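Local structure of synaptic vesicle glycoprotein 2C (Homo sapiens, 5JLV) at residues 31-36 with 53-58; 49-54 with 69-74; 85-90 with 100-105; 91-96 with 111-116. The protein is a synaptic vesicle membrane glycoprotein whose luminal domain, the part crystallised here, is known to serve as a neuronal receptor for botulinum neurotoxin A. All coordinates share one frame; numbering follows the deposited sequence.

Interaction 1. Residues 31-36 with 53-58; sequences FTINFT and IGVKFK
Ile-33 and Val-55 make the close-packed part of this contact. Their side chains cross obliquely, with Ile-33 CG2 3.7 Å from Val-55 CG2, and both residues are buried. The two branches of Val-55 face different ways: CG1 stands anti to the backbone N (chi1 175°) and lies over the centre of the Phe-57 ring, whereas CG2, beside that N, comes within 3.2 Å of Ile-33 O. The same carbonyl oxygen receives the one hydrogen bond that joins the segments, from Ile-53 N at 2.9 Å and nearly straight. One residue further on, Ile-53 O meets Asn-34 CA at 3.1 Å in a CA-H...O contact, so the backbones stay close where strand pairing gives out. Ile-33 CG2 also sits over the centre of the Phe-35 ring, which thus folds back over its own segment.

Toward Thr-36 the contact becomes looser and faces solvent. Thr-36 CG2 reaches Lys-58 CE at 4.0 Å. The Lys-56 chain bends at chi3 (-81°), which places its CE 3.9 Å from Thr-36 OG1. A water stands 2.7 Å from Thr-36 OG1 and accepts a weak bond (3.3 Å) from Lys-56 NZ, so the polar tips meet through solvent.

The contact joins two successive turns of the parallel beta-helix at a corner. Strand 31-33 pairs with strand 46-53, to whose Arg-51 Phe-31 and Ile-33 are bonded through their backbones; past the corner, strand 56-58 lies between strands 37-38 and 76-78, with the Phe-57 ring packed inward against Met-37, Phe-52 and Ser-77.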
loop_
_atom_site.group_PDB
_atom_site.type_symbol
_atom_site.label_atom_id
_atom_site.label_comp_id
_atom_site.label_asym_id
_atom_site.label_seq_id
_atom_site.Cartn_x
_atom_site.Cartn_y
_atom_site.Cartn_z
ATOM N N PHE C 31 -21.074 17.745 17.171
ATOM C CA PHE C 31 -21.617 19.090 17.031
ATOM C C PHE C 31 -21.237 19.679 15.691
ATOM O O PHE C 31 -20.272 19.234 15.041
ATOM C CB PHE C 31 -21.152 20.005 18.178
ATOM C CG PHE C 31 -19.659 20.181 18.255
ATOM C CD1 PHE C 31 -18.888 19.342 19.052
ATOM C CD2 PHE C 31 -19.020 21.196 17.538
ATOM C CE1 PHE C 31 -17.516 19.499 19.123
ATOM C CE2 PHE C 31 -17.641 21.355 17.606
ATOM C CZ PHE C 31 -16.889 20.506 18.401
ATOM N N THR C 32 -22.010 20.667 15.270
ATOM C CA THR C 32 -21.693 21.428 14.096
ATOM C C THR C 32 -21.672 22.886 14.477
ATOM O O THR C 32 -22.632 23.394 15.044
ATOM C CB THR C 32 -22.714 21.174 12.970
ATOM O OG1 THR C 32 -22.610 19.811 12.547
ATOM C CG2 THR C 32 -22.448 22.087 11.771
ATOM N N ILE C 33 -20.548 23.540 14.216
ATOM C CA ILE C 33 -20.474 24.989 14.287
ATOM C C ILE C 33 -20.300 25.529 12.867
ATOM O O ILE C 33 -19.465 25.037 12.098
ATOM C CB ILE C 33 -19.337 25.468 15.222
ATOM C CG1 ILE C 33 -19.692 25.156 16.683
ATOM C CG2 ILE C 33 -19.107 26.966 15.069
ATOM C CD1 ILE C 33 -18.493 25.030 17.600
ATOM N N ASN C 34 -21.137 26.495 12.507
ATOM C CA ASN C 34 -21.062 27.122 11.192
ATOM C C ASN C 34 -21.280 28.634 11.263
ATOM O O ASN C 34 -21.789 29.251 10.322
ATOM C CB ASN C 34 -22.038 26.448 10.207
ATOM C CG ASN C 34 -23.497 26.674 10.570
ATOM O OD1 ASN C 34 -23.817 27.116 11.673
ATOM N ND2 ASN C 34 -24.388 26.368 9.637
ATOM N N PHE C 35 -20.883 29.214 12.394
ATOM C CA PHE C 35 -21.042 30.644 12.662
ATOM C C PHE C 35 -19.731 31.227 13.178
ATOM O O PHE C 35 -18.862 30.486 13.658
ATOM C CB PHE C 35 -22.166 30.887 13.688
ATOM C CG PHE C 35 -22.181 29.897 14.830
ATOM C CD1 PHE C 35 -22.975 28.741 14.764
ATOM C CD2 PHE C 35 -21.416 30.115 15.974
ATOM C CE1 PHE C 35 -22.994 27.828 15.811
ATOM C CE2 PHE C 35 -21.436 29.201 17.025
ATOM C CZ PHE C 35 -22.226 28.059 16.942
ATOM N N THR C 36 -19.593 32.547 13.082
ATOM C CA THR C 36 -18.389 33.235 13.554
ATOM C C THR C 36 -18.067 32.848 15.003
ATOM O O THR C 36 -18.955 32.796 15.849
ATOM C CB THR C 36 -18.526 34.773 13.425
ATOM O OG1 THR C 36 -18.719 35.126 12.047
ATOM C CG2 THR C 36 -17.280 35.491 13.961
ATOM N N ILE C 53 -17.713 24.127 9.992
ATOM C CA ILE C 53 -18.056 24.269 8.572
ATOM C C ILE C 53 -18.363 25.728 8.232
ATOM O O ILE C 53 -19.380 26.271 8.670
ATOM C CB ILE C 53 -19.300 23.412 8.186
ATOM C CG1 ILE C 53 -19.238 21.993 8.788
ATOM C CG2 ILE C 53 -19.500 23.388 6.675
ATOM C CD1 ILE C 53 -18.250 21.048 8.122
ATOM N N GLY C 54 -17.487 26.358 7.449
ATOM C CA GLY C 54 -17.686 27.759 7.042
ATOM C C GLY C 54 -17.503 28.753 8.173
ATOM O O GLY C 54 -18.035 29.856 8.132
ATOM N N VAL C 55 -16.740 28.357 9.183
ATOM C CA VAL C 55 -16.535 29.168 10.364
ATOM C C VAL C 55 -15.464 30.229 10.115
ATOM O O VAL C 55 -14.450 29.962 9.462
ATOM C CB VAL C 55 -16.126 28.283 11.561
ATOM C CG1 VAL C 55 -15.778 29.119 12.785
ATOM C CG2 VAL C 55 -17.232 27.290 11.882
ATOM N N LYS C 56 -15.704 31.434 10.620
ATOM C CA LYS C 56 -14.646 32.430 10.745
ATOM C C LYS C 56 -14.179 32.515 12.200
ATOM O O LYS C 56 -14.953 32.876 13.090
ATOM C CB LYS C 56 -15.112 33.799 10.236
ATOM C CG LYS C 56 -15.450 33.822 8.750
ATOM C CD LYS C 56 -15.692 35.234 8.236
ATOM C CE LYS C 56 -17.097 35.705 8.554
ATOM N NZ LYS C 56 -17.429 36.954 7.817
ATOM N N PHE C 57 -12.918 32.151 12.432
ATOM C CA PHE C 57 -12.277 32.315 13.738
ATOM C C PHE C 57 -11.593 33.677 13.813
ATOM O O PHE C 57 -10.836 34.054 12.912
ATOM C CB PHE C 57 -11.241 31.222 13.978
ATOM C CG PHE C 57 -11.811 29.835 14.011
ATOM C CD1 PHE C 57 -12.369 29.324 15.177
ATOM C CD2 PHE C 57 -11.765 29.020 12.872
ATOM C CE1 PHE C 57 -12.886 28.028 15.211
ATOM C CE2 PHE C 57 -12.283 27.733 12.901
ATOM C CZ PHE C 57 -12.838 27.237 14.071
ATOM N N LYS C 58 -11.861 34.420 14.881
ATOM C CA LYS C 58 -11.269 35.746 15.048
ATOM C C LYS C 58 -10.793 35.890 16.485
ATOM O O LYS C 58 -11.615 35.924 17.416
ATOM C CB LYS C 58 -12.286 36.847 14.710
ATOM C CG LYS C 58 -12.900 36.763 13.318
ATOM C CD LYS C 58 -14.004 37.804 13.127
ATOM C CE LYS C 58 -14.696 37.606 11.782
ATOM N NZ LYS C 58 -15.550 38.754 11.390
HETATM O O HOH W 1 -19.379 37.273 10.478
#

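Interaction 2. Residues 49-54 with 69-74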
loop_
_atom_site.group_PDB
_atom_site.type_symbol
_atom_site.label_atom_id
_atom_site.label_comp_id
_atom_site.label_asym_id
_atom_site.label_seq_id
_atom_site.Cartn_x
_atom_site.Cartn_y
_atom_site.Cartn_z
ATOM N N ASN C 49 -15.624 14.261 16.844
ATOM C CA ASN C 49 -16.564 14.394 15.725
ATOM C C ASN C 49 -17.166 15.796 15.619
ATOM O O ASN C 49 -18.364 15.968 15.396
ATOM C CB ASN C 49 -17.649 13.312 15.817
ATOM C CG ASN C 49 -17.059 11.922 15.914
ATOM O OD1 ASN C 49 -16.636 11.350 14.914
ATOM N ND2 ASN C 49 -16.984 11.388 17.131
ATOM N N GLY C 50 -16.318 16.796 15.803
ATOM C CA GLY C 50 -16.725 18.177 15.659
ATOM C C GLY C 50 -16.613 18.603 14.215
ATOM O O GLY C 50 -15.639 18.271 13.529
ATOM N N ARG C 51 -17.622 19.322 13.751
ATOM C CA ARG C 51 -17.619 19.863 12.410
ATOM C C ARG C 51 -17.644 21.386 12.446
ATOM O O ARG C 51 -18.629 22.003 12.862
ATOM C CB ARG C 51 -18.792 19.296 11.606
ATOM C CG ARG C 51 -18.634 17.806 11.323
ATOM C CD ARG C 51 -19.921 17.149 10.854
ATOM N NE ARG C 51 -20.497 17.800 9.679
ATOM C CZ ARG C 51 -19.944 17.813 8.466
ATOM N NH1 ARG C 51 -18.771 17.223 8.248
ATOM N NH2 ARG C 51 -20.570 18.427 7.468
ATOM N N PHE C 52 -16.526 21.977 12.055
ATOM C CA PHE C 52 -16.409 23.408 11.904
ATOM C C PHE C 52 -16.515 23.712 10.416
ATOM O O PHE C 52 -15.546 23.531 9.659
ATOM C CB PHE C 52 -15.064 23.875 12.473
ATOM C CG PHE C 52 -14.818 23.434 13.906
ATOM C CD1 PHE C 52 -14.302 22.165 14.190
ATOM C CD2 PHE C 52 -15.103 24.284 14.966
ATOM C CE1 PHE C 52 -14.074 21.762 15.503
ATOM C CE2 PHE C 52 -14.877 23.886 16.279
ATOM C CZ PHE C 52 -14.357 22.625 16.543
ATOM N N ILE C 53 -17.713 24.127 9.992
ATOM C CA ILE C 53 -18.056 24.269 8.572
ATOM C C ILE C 53 -18.363 25.728 8.232
ATOM O O ILE C 53 -19.380 26.271 8.670
ATOM C CB ILE C 53 -19.300 23.412 8.186
ATOM C CG1 ILE C 53 -19.238 21.993 8.788
ATOM C CG2 ILE C 53 -19.500 23.388 6.675
ATOM C CD1 ILE C 53 -18.250 21.048 8.122
ATOM N N GLY C 54 -17.487 26.358 7.449
ATOM C CA GLY C 54 -17.686 27.759 7.042
ATOM C C GLY C 54 -17.503 28.753 8.173
ATOM O O GLY C 54 -18.035 29.856 8.132
ATOM N N SER C 69 -11.276 13.019 15.172
ATOM C CA SER C 69 -12.217 12.817 14.054
ATOM C C SER C 69 -13.027 14.066 13.762
ATOM O O SER C 69 -14.219 13.984 13.482
ATOM C CB SER C 69 -13.164 11.638 14.324
ATOM O OG SER C 69 -12.425 10.481 14.606
ATOM N N CYS C 70 -12.379 15.224 13.859
ATOM C CA CYS C 70 -13.041 16.469 13.545
ATOM C C CYS C 70 -12.870 16.783 12.074
ATOM O O CYS C 70 -12.029 16.173 11.395
ATOM C CB CYS C 70 -12.521 17.592 14.430
ATOM S SG CYS C 70 -13.024 17.398 16.163
ATOM N N THR C 71 -13.720 17.677 11.573
ATOM C CA THR C 71 -13.620 18.210 10.218
ATOM C C THR C 71 -13.622 19.730 10.302
ATOM O O THR C 71 -14.538 20.326 10.889
ATOM C CB THR C 71 -14.808 17.755 9.340
ATOM O OG1 THR C 71 -14.839 16.328 9.264
ATOM C CG2 THR C 71 -14.707 18.331 7.925
ATOM N N PHE C 72 -12.579 20.348 9.758
ATOM C CA PHE C 72 -12.548 21.791 9.537
ATOM C C PHE C 72 -12.705 22.013 8.043
ATOM O O PHE C 72 -11.880 21.539 7.251
ATOM C CB PHE C 72 -11.227 22.391 10.023
ATOM C CG PHE C 72 -11.056 22.380 11.529
ATOM C CD1 PHE C 72 -10.595 21.231 12.194
ATOM C CD2 PHE C 72 -11.328 23.517 12.284
ATOM C CE1 PHE C 72 -10.423 21.229 13.578
ATOM C CE2 PHE C 72 -11.156 23.515 13.670
ATOM C CZ PHE C 72 -10.706 22.374 14.315
ATOM N N GLU C 73 -13.779 22.698 7.650
ATOM C CA GLU C 73 -14.118 22.821 6.236
ATOM C C GLU C 73 -14.542 24.236 5.863
ATOM O O GLU C 73 -15.461 24.797 6.471
ATOM C CB GLU C 73 -15.221 21.833 5.875
ATOM C CG GLU C 73 -15.594 21.820 4.416
ATOM C CD GLU C 73 -16.546 20.695 4.093
ATOM O OE1 GLU C 73 -17.764 20.953 4.019
ATOM O OE2 GLU C 73 -16.079 19.548 3.936
ATOM N N ASP C 74 -13.867 24.800 4.857
ATOM C CA ASP C 74 -14.119 26.173 4.393
ATOM C C ASP C 74 -14.050 27.180 5.538
ATOM O O ASP C 74 -14.947 28.011 5.699
ATOM C CB ASP C 74 -15.469 26.283 3.656
ATOM C CG ASP C 74 -15.451 25.606 2.292
ATOM O OD1 ASP C 74 -14.399 25.644 1.617
ATOM O OD2 ASP C 74 -16.496 25.046 1.886
#
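Gly-50 and Phe-52 bond in alternation with Thr-71 and Glu-73, joining two parallel strands whose axes approach to 4.8 Å. Gly-50 O accepts from Thr-71 N, Phe-52 N gives to Thr-71 O, Phe-52 O accepts from Glu-73 N, and Gly-54 N closes the row on Glu-73 O at 2.7 Å. Ahead of them Gly-50 N makes a weak bond to Cys-70 SG, 3.4 Å away. The groups of Arg-51 that face the other way are taken up too, its N and O both bonding to strand 31-33. Cys-70 N finds Thr-90 OG1, and Cys-70 O accepts from a basic side chain of the other protein in the complex. Asp-74 OD1 is held by Asn-94 ND2.

On one face the rings of Phe-52 and Phe-72 form an offset stack, centroids 4.4 Å apart and planes 5° from parallel, with CD1 of Phe-52 over the rim of Phe-72. On the other face Ile-53 CD1 packs 3.9 Å from Glu-73 CB and also covers one face of the Arg-51 guanidinium. Arg-51 NH2 stops 5.1 Å short of Glu-73 OE1, while OE2 lies near Asp-93, a closeness that may raise the carboxylates' proton affinity.

Phenylalanines stacked in register on the inner face, over parallel-strand backbone hydrogen bonds, typify the right-handed quadrilateral beta-helix of pentapeptide-repeat proteins.

Interaction 3. Residues 85-90 with 100-105; sequences CTFIDT and YKFIDS
A hydroxyl and a pair of rings carry this contact: Ser-105 fastens the backbone at Cys-85, while Phe-87 and Phe-102 meet ring to ring, their planes 89° apart and their centroids separated by 5.5 Å. Both phenylalanines carry CG anti to the carbonyl carbon, beside the backbone N (chi1 -58° for Phe-87). Phe-87 turns its CE1-CZ side to the CD2-CE2 side of Phe-102, the closest pair being CZ of Phe-87 and CE2 of Phe-102 at 3.7 Å. Seen from the Phe-102 ring, Phe-87 CZ arrives at the edge, near the plane; one face of Phe-102 is covered near its rim by its own neighbour, Lys-101 CB.

These two rings belong to the phenylalanine-filled interior of a pentapeptide-repeat beta-helix. Phe-87 is stacked on Phe-107 of the following turn and meets Phe-67 of the preceding one at a small angle between planes. Phe-102 is met by Phe-82, one turn earlier on its own side of the coil, and edge-to-face by Phe-107 from the adjoining side.

Ser-105 OG is likewise anti to the carbonyl carbon (chi1 -78°). With OG placed there, it accepts a bond from Cys-85 N at 3.1 Å and donates to Phe-82 O, so the hydroxyl spans one corner of the preceding turn. Ser-105 CB lies at the edge of the Phe-87 ring, 4.2 Å from CE1. At the far end of segment 85-90, Thr-90 OG1 turns back to bond Ile-88 O at 2.9 Å, approaching from above the carbonyl plane, and accepts from Cys-70 N. An N-acetylglucosamine attached to the protein rests on Ile-88 and Asp-89 at that same outer corner.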
loop_
_atom_site.group_PDB
_atom_site.type_symbol
_atom_site.label_atom_id
_atom_site.label_comp_id
_atom_site.label_asym_id
_atom_site.label_seq_id
_atom_site.Cartn_x
_atom_site.Cartn_y
_atom_site.Cartn_z
ATOM N N CYS C 85 -1.977 21.576 21.159
ATOM C CA CYS C 85 -3.132 20.777 20.824
ATOM C C CYS C 85 -2.723 19.505 20.098
ATOM O O CYS C 85 -1.687 19.471 19.433
ATOM C CB CYS C 85 -4.137 21.606 20.011
ATOM S SG CYS C 85 -4.932 22.906 21.019
ATOM N N THR C 86 -3.512 18.447 20.278
ATOM C CA THR C 86 -3.337 17.217 19.526
ATOM C C THR C 86 -4.517 17.002 18.573
ATOM O O THR C 86 -5.690 17.102 18.969
ATOM C CB THR C 86 -3.178 16.011 20.463
ATOM O OG1 THR C 86 -2.116 16.281 21.379
ATOM C CG2 THR C 86 -2.854 14.746 19.673
ATOM N N PHE C 87 -4.200 16.734 17.313
ATOM C CA PHE C 87 -5.224 16.452 16.316
ATOM C C PHE C 87 -5.074 15.014 15.849
ATOM O O PHE C 87 -3.979 14.598 15.430
ATOM C CB PHE C 87 -5.083 17.392 15.126
ATOM C CG PHE C 87 -5.163 18.837 15.486
ATOM C CD1 PHE C 87 -4.018 19.540 15.849
ATOM C CD2 PHE C 87 -6.379 19.507 15.443
ATOM C CE1 PHE C 87 -4.087 20.883 16.173
ATOM C CE2 PHE C 87 -6.464 20.852 15.776
ATOM C CZ PHE C 87 -5.313 21.541 16.142
ATOM N N ILE C 88 -6.176 14.269 15.935
ATOM C CA ILE C 88 -6.209 12.837 15.622
ATOM C C ILE C 88 -7.287 12.564 14.574
ATOM O O ILE C 88 -8.428 12.986 14.745
ATOM C CB ILE C 88 -6.522 11.996 16.884
ATOM C CG1 ILE C 88 -5.396 12.146 17.927
ATOM C CG2 ILE C 88 -6.736 10.518 16.524
ATOM C CD1 ILE C 88 -5.856 11.947 19.355
ATOM N N ASP C 89 -6.928 11.840 13.509
ATOM C CA ASP C 89 -7.891 11.448 12.456
ATOM C C ASP C 89 -8.771 12.632 11.990
ATOM O O ASP C 89 -9.979 12.483 11.776
ATOM C CB ASP C 89 -8.803 10.300 12.940
ATOM C CG ASP C 89 -8.033 9.026 13.321
ATOM O OD1 ASP C 89 -6.799 8.923 13.104
ATOM O OD2 ASP C 89 -8.689 8.102 13.841
ATOM N N THR C 90 -8.166 13.807 11.874
ATOM C CA THR C 90 -8.915 15.032 11.632
ATOM C C THR C 90 -8.636 15.508 10.213
ATOM O O THR C 90 -7.537 15.301 9.677
ATOM C CB THR C 90 -8.593 16.098 12.709
ATOM O OG1 THR C 90 -9.191 15.707 13.947
ATOM C CG2 THR C 90 -9.103 17.508 12.326
ATOM N N TYR C 100 1.812 28.390 10.878
ATOM C CA TYR C 100 1.867 29.376 11.976
ATOM C C TYR C 100 0.587 29.468 12.848
ATOM O O TYR C 100 0.588 30.135 13.870
ATOM C CB TYR C 100 2.284 30.778 11.473
ATOM C CG TYR C 100 1.396 31.352 10.377
ATOM C CD1 TYR C 100 1.806 31.324 9.048
ATOM C CD2 TYR C 100 0.143 31.934 10.675
ATOM C CE1 TYR C 100 1.005 31.840 8.040
ATOM C CE2 TYR C 100 -0.668 32.453 9.667
ATOM C CZ TYR C 100 -0.231 32.395 8.354
ATOM O OH TYR C 100 -1.002 32.901 7.337
ATOM N N LYS C 101 -0.491 28.800 12.439
ATOM C CA LYS C 101 -1.700 28.682 13.280
ATOM C C LYS C 101 -1.497 27.754 14.479
ATOM O O LYS C 101 -2.297 27.738 15.417
ATOM C CB LYS C 101 -2.871 28.166 12.455
ATOM C CG LYS C 101 -3.151 28.967 11.193
ATOM C CD LYS C 101 -3.951 30.213 11.488
ATOM C CE LYS C 101 -4.014 31.077 10.248
ATOM N NZ LYS C 101 -4.929 32.226 10.416
ATOM N N PHE C 102 -0.429 26.974 14.432
ATOM C CA PHE C 102 -0.181 25.933 15.418
ATOM C C PHE C 102 1.107 26.218 16.183
ATOM O O PHE C 102 2.131 26.557 15.590
ATOM C CB PHE C 102 -0.115 24.565 14.722
ATOM C CG PHE C 102 -1.296 24.281 13.839
ATOM C CD1 PHE C 102 -1.241 24.537 12.472
ATOM C CD2 PHE C 102 -2.475 23.778 14.374
ATOM C CE1 PHE C 102 -2.342 24.292 11.653
ATOM C CE2 PHE C 102 -3.579 23.534 13.567
ATOM C CZ PHE C 102 -3.510 23.783 12.201
ATOM N N ILE C 103 1.051 26.112 17.505
ATOM C CA ILE C 103 2.244 26.252 18.323
ATOM C C ILE C 103 2.367 24.999 19.147
ATOM O O ILE C 103 1.457 24.679 19.909
ATOM C CB ILE C 103 2.169 27.465 19.272
ATOM C CG1 ILE C 103 1.930 28.766 18.488
ATOM C CG2 ILE C 103 3.425 27.546 20.133
ATOM C CD1 ILE C 103 1.684 29.982 19.364
ATOM N N ASP C 104 3.477 24.283 18.976
ATOM C CA ASP C 104 3.758 23.055 19.735
ATOM C C ASP C 104 2.592 22.064 19.663
ATOM O O ASP C 104 2.198 21.474 20.671
ATOM C CB ASP C 104 4.100 23.383 21.200
ATOM C CG ASP C 104 5.385 24.191 21.336
ATOM O OD1 ASP C 104 6.366 23.888 20.622
ATOM O OD2 ASP C 104 5.420 25.123 22.169
ATOM N N SER C 105 2.035 21.903 18.472
ATOM C CA SER C 105 0.912 21.011 18.279
ATOM C C SER C 105 1.304 19.730 17.563
ATOM O O SER C 105 2.331 19.660 16.911
ATOM C CB SER C 105 -0.232 21.717 17.546
ATOM O OG SER C 105 -0.925 22.554 18.447
#

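Interaction 4. Residues 91-96 with 111-116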
loop_
_atom_site.group_PDB
_atom_site.type_symbol
_atom_site.label_atom_id
_atom_site.label_comp_id
_atom_site.label_asym_id
_atom_site.label_seq_id
_atom_site.Cartn_x
_atom_site.Cartn_y
_atom_site.Cartn_z
ATOM N N VAL C 91 -9.651 16.097 9.589
ATOM C CA VAL C 91 -9.556 16.545 8.203
ATOM C C VAL C 91 -9.617 18.065 8.154
ATOM O O VAL C 91 -10.492 18.690 8.775
ATOM C CB VAL C 91 -10.683 15.942 7.351
ATOM C CG1 VAL C 91 -10.663 16.507 5.931
ATOM C CG2 VAL C 91 -10.574 14.419 7.349
ATOM N N PHE C 92 -8.661 18.654 7.441
ATOM C CA PHE C 92 -8.639 20.080 7.198
ATOM C C PHE C 92 -8.855 20.312 5.702
ATOM O O PHE C 92 -7.936 20.143 4.884
ATOM C CB PHE C 92 -7.311 20.678 7.664
ATOM C CG PHE C 92 -7.002 20.413 9.123
ATOM C CD1 PHE C 92 -6.249 19.301 9.503
ATOM C CD2 PHE C 92 -7.462 21.272 10.112
ATOM C CE1 PHE C 92 -5.963 19.060 10.848
ATOM C CE2 PHE C 92 -7.176 21.035 11.460
ATOM C CZ PHE C 92 -6.435 19.926 11.822
ATOM N N ASP C 93 -10.090 20.672 5.358
ATOM C CA ASP C 93 -10.542 20.757 3.972
ATOM C C ASP C 93 -10.809 22.209 3.582
ATOM O O ASP C 93 -11.779 22.828 4.040
ATOM C CB ASP C 93 -11.804 19.903 3.777
ATOM C CG ASP C 93 -12.229 19.794 2.318
ATOM O OD1 ASP C 93 -11.614 20.447 1.451
ATOM O OD2 ASP C 93 -13.202 19.061 2.037
ATOM N N ASN C 94 -9.936 22.754 2.740
ATOM C CA ASN C 94 -10.043 24.147 2.324
ATOM C C ASN C 94 -10.108 25.135 3.512
ATOM O O ASN C 94 -10.986 26.014 3.573
ATOM C CB ASN C 94 -11.231 24.340 1.369
ATOM C CG ASN C 94 -11.030 25.505 0.433
ATOM O OD1 ASN C 94 -9.900 25.787 0.012
ATOM N ND2 ASN C 94 -12.120 26.194 0.090
ATOM N N THR C 95 -9.176 24.971 4.453
ATOM C CA THR C 95 -8.965 25.945 5.516
ATOM C C THR C 95 -7.830 26.895 5.135
ATOM O O THR C 95 -7.116 26.663 4.147
ATOM C CB THR C 95 -8.625 25.274 6.861
ATOM O OG1 THR C 95 -7.259 24.825 6.853
ATOM C CG2 THR C 95 -9.560 24.096 7.138
ATOM N N ASP C 96 -7.661 27.965 5.907
ATOM C CA ASP C 96 -6.485 28.802 5.753
ATOM C C ASP C 96 -5.438 28.454 6.828
ATOM O O ASP C 96 -4.587 29.279 7.171
ATOM C CB ASP C 96 -6.860 30.294 5.770
ATOM C CG ASP C 96 -7.401 30.766 7.127
ATOM O OD1 ASP C 96 -7.475 29.957 8.082
ATOM O OD2 ASP C 96 -7.743 31.961 7.231
ATOM N N SER C 111 -5.497 14.630 7.689
ATOM C CA SER C 111 -5.541 14.934 6.264
ATOM C C SER C 111 -5.681 16.438 6.018
ATOM O O SER C 111 -6.477 17.124 6.691
ATOM C CB SER C 111 -6.697 14.181 5.599
ATOM O OG SER C 111 -6.576 12.781 5.784
ATOM N N PHE C 112 -4.916 16.933 5.051
ATOM C CA PHE C 112 -4.960 18.337 4.645
ATOM C C PHE C 112 -5.278 18.458 3.159
ATOM O O PHE C 112 -4.473 18.043 2.322
ATOM C CB PHE C 112 -3.616 19.013 4.924
ATOM C CG PHE C 112 -3.398 19.339 6.366
ATOM C CD1 PHE C 112 -2.876 18.391 7.235
ATOM C CD2 PHE C 112 -3.721 20.589 6.857
ATOM C CE1 PHE C 112 -2.682 18.692 8.575
ATOM C CE2 PHE C 112 -3.531 20.899 8.190
ATOM C CZ PHE C 112 -3.002 19.945 9.050
ATOM N N PHE C 113 -6.451 19.007 2.838
ATOM C CA PHE C 113 -6.823 19.304 1.434
ATOM C C PHE C 113 -7.026 20.795 1.203
ATOM O O PHE C 113 -7.579 21.490 2.052
ATOM C CB PHE C 113 -8.125 18.599 1.022
ATOM C CG PHE C 113 -8.264 17.197 1.530
ATOM C CD1 PHE C 113 -7.272 16.242 1.290
ATOM C CD2 PHE C 113 -9.411 16.815 2.221
ATOM C CE1 PHE C 113 -7.415 14.942 1.761
ATOM C CE2 PHE C 113 -9.561 15.513 2.686
ATOM C CZ PHE C 113 -8.567 14.576 2.451
ATOM N N HIS C 114 -6.620 21.278 0.034
ATOM C CA HIS C 114 -6.851 22.677 -0.334
ATOM C C HIS C 114 -6.947 22.815 -1.851
ATOM O O HIS C 114 -6.202 22.159 -2.583
ATOM C CB HIS C 114 -5.727 23.563 0.229
ATOM C CG HIS C 114 -6.089 25.014 0.344
ATOM N ND1 HIS C 114 -6.102 25.870 -0.741
ATOM C CD2 HIS C 114 -6.424 25.768 1.420
ATOM C CE1 HIS C 114 -6.452 27.082 -0.341
ATOM N NE2 HIS C 114 -6.654 27.047 0.965
ATOM N N ASN C 115 -7.875 23.649 -2.328
ATOM C CA ASN C 115 -7.893 24.044 -3.741
ATOM C C ASN C 115 -6.571 24.703 -4.117
ATOM O O ASN C 115 -5.988 25.420 -3.306
ATOM C CB ASN C 115 -9.031 25.032 -4.023
ATOM C CG ASN C 115 -10.400 24.442 -3.767
ATOM O OD1 ASN C 115 -10.536 23.260 -3.468
ATOM N ND2 ASN C 115 -11.426 25.272 -3.885
ATOM N N LYS C 116 -6.106 24.463 -5.342
ATOM C CA LYS C 116 -4.857 25.058 -5.832
ATOM C C LYS C 116 -4.844 26.581 -5.645
ATOM O O LYS C 116 -5.780 27.272 -6.048
ATOM C CB LYS C 116 -4.639 24.705 -7.305
ATOM C CG LYS C 116 -3.377 25.303 -7.912
ATOM C CD LYS C 116 -3.380 25.179 -9.426
ATOM C CE LYS C 116 -3.215 23.732 -9.861
ATOM N NZ LYS C 116 -3.458 23.566 -11.319
HETATM O O HOH W 2 -7.019 22.986 4.663
#
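An offset stack of Phe-92 on Phe-112 links neighbouring parallel strands, both side chains pointing the same way: centroids 4.5 Å apart, planes 15° from parallel, Phe-92 CD1 over the rim of Phe-112. The backbone fixes this register, with Phe-92 N bonded to Ser-111 O and Phe-92 O to Phe-113 N. On the opposite face Phe-113 lies aslant to its neighbours. Its CE2 packs 3.6 Å from Val-91 CG1, and the carboxylate of Asp-93 meets its ring edge with planes 88° apart. A strand of the other protein pairs antiparallel with Ser-111 and Phe-112.

Beyond the strands His-114 holds CG anti to the backbone N (chi1 -159°). Asn-94 OD1 lies over the centre of the imidazole, 3.6 Å from NE2, and Asn-94 ND2 is bonded to Asp-74. Thr-95 O sits in the ring plane at the edge, 3.0 Å from His-114 CD2. His-114 ND1 donates to Asn-115 O at 2.6 Å. Oxygens above and around the imidazole could modestly stabilise a positive charge on it, while the Phe-113 ring offers its pi face to a basic side chain of the other protein in a cation-pi contact.

In the fold
From the N terminus, interaction 1 closes the first full turn, 31-36 meeting 53-58 across strands 37-38, 40-43 and 46-53. Interaction 2 starts before that turn is finished: the two share Ile-53 and Gly-54, so the contacts interlock, and 49-54 is carried one turn on to 69-74. Interactions 3 and 4 follow in series and cross each other, segments 85-90, 91-96, 100-105 and 111-116 alternating. Interaction 3 reaches round a corner, from strand 86-88 to 102-103 of the next turn; interaction 4 joins the last two coils. Strands 31-33, 50-53, 71-73, 91-93 and 110-113 make one continuous side; interaction 3 ties the neighbouring side, with 66-68, 86-88 and 106-108, to the side ending at 102-103.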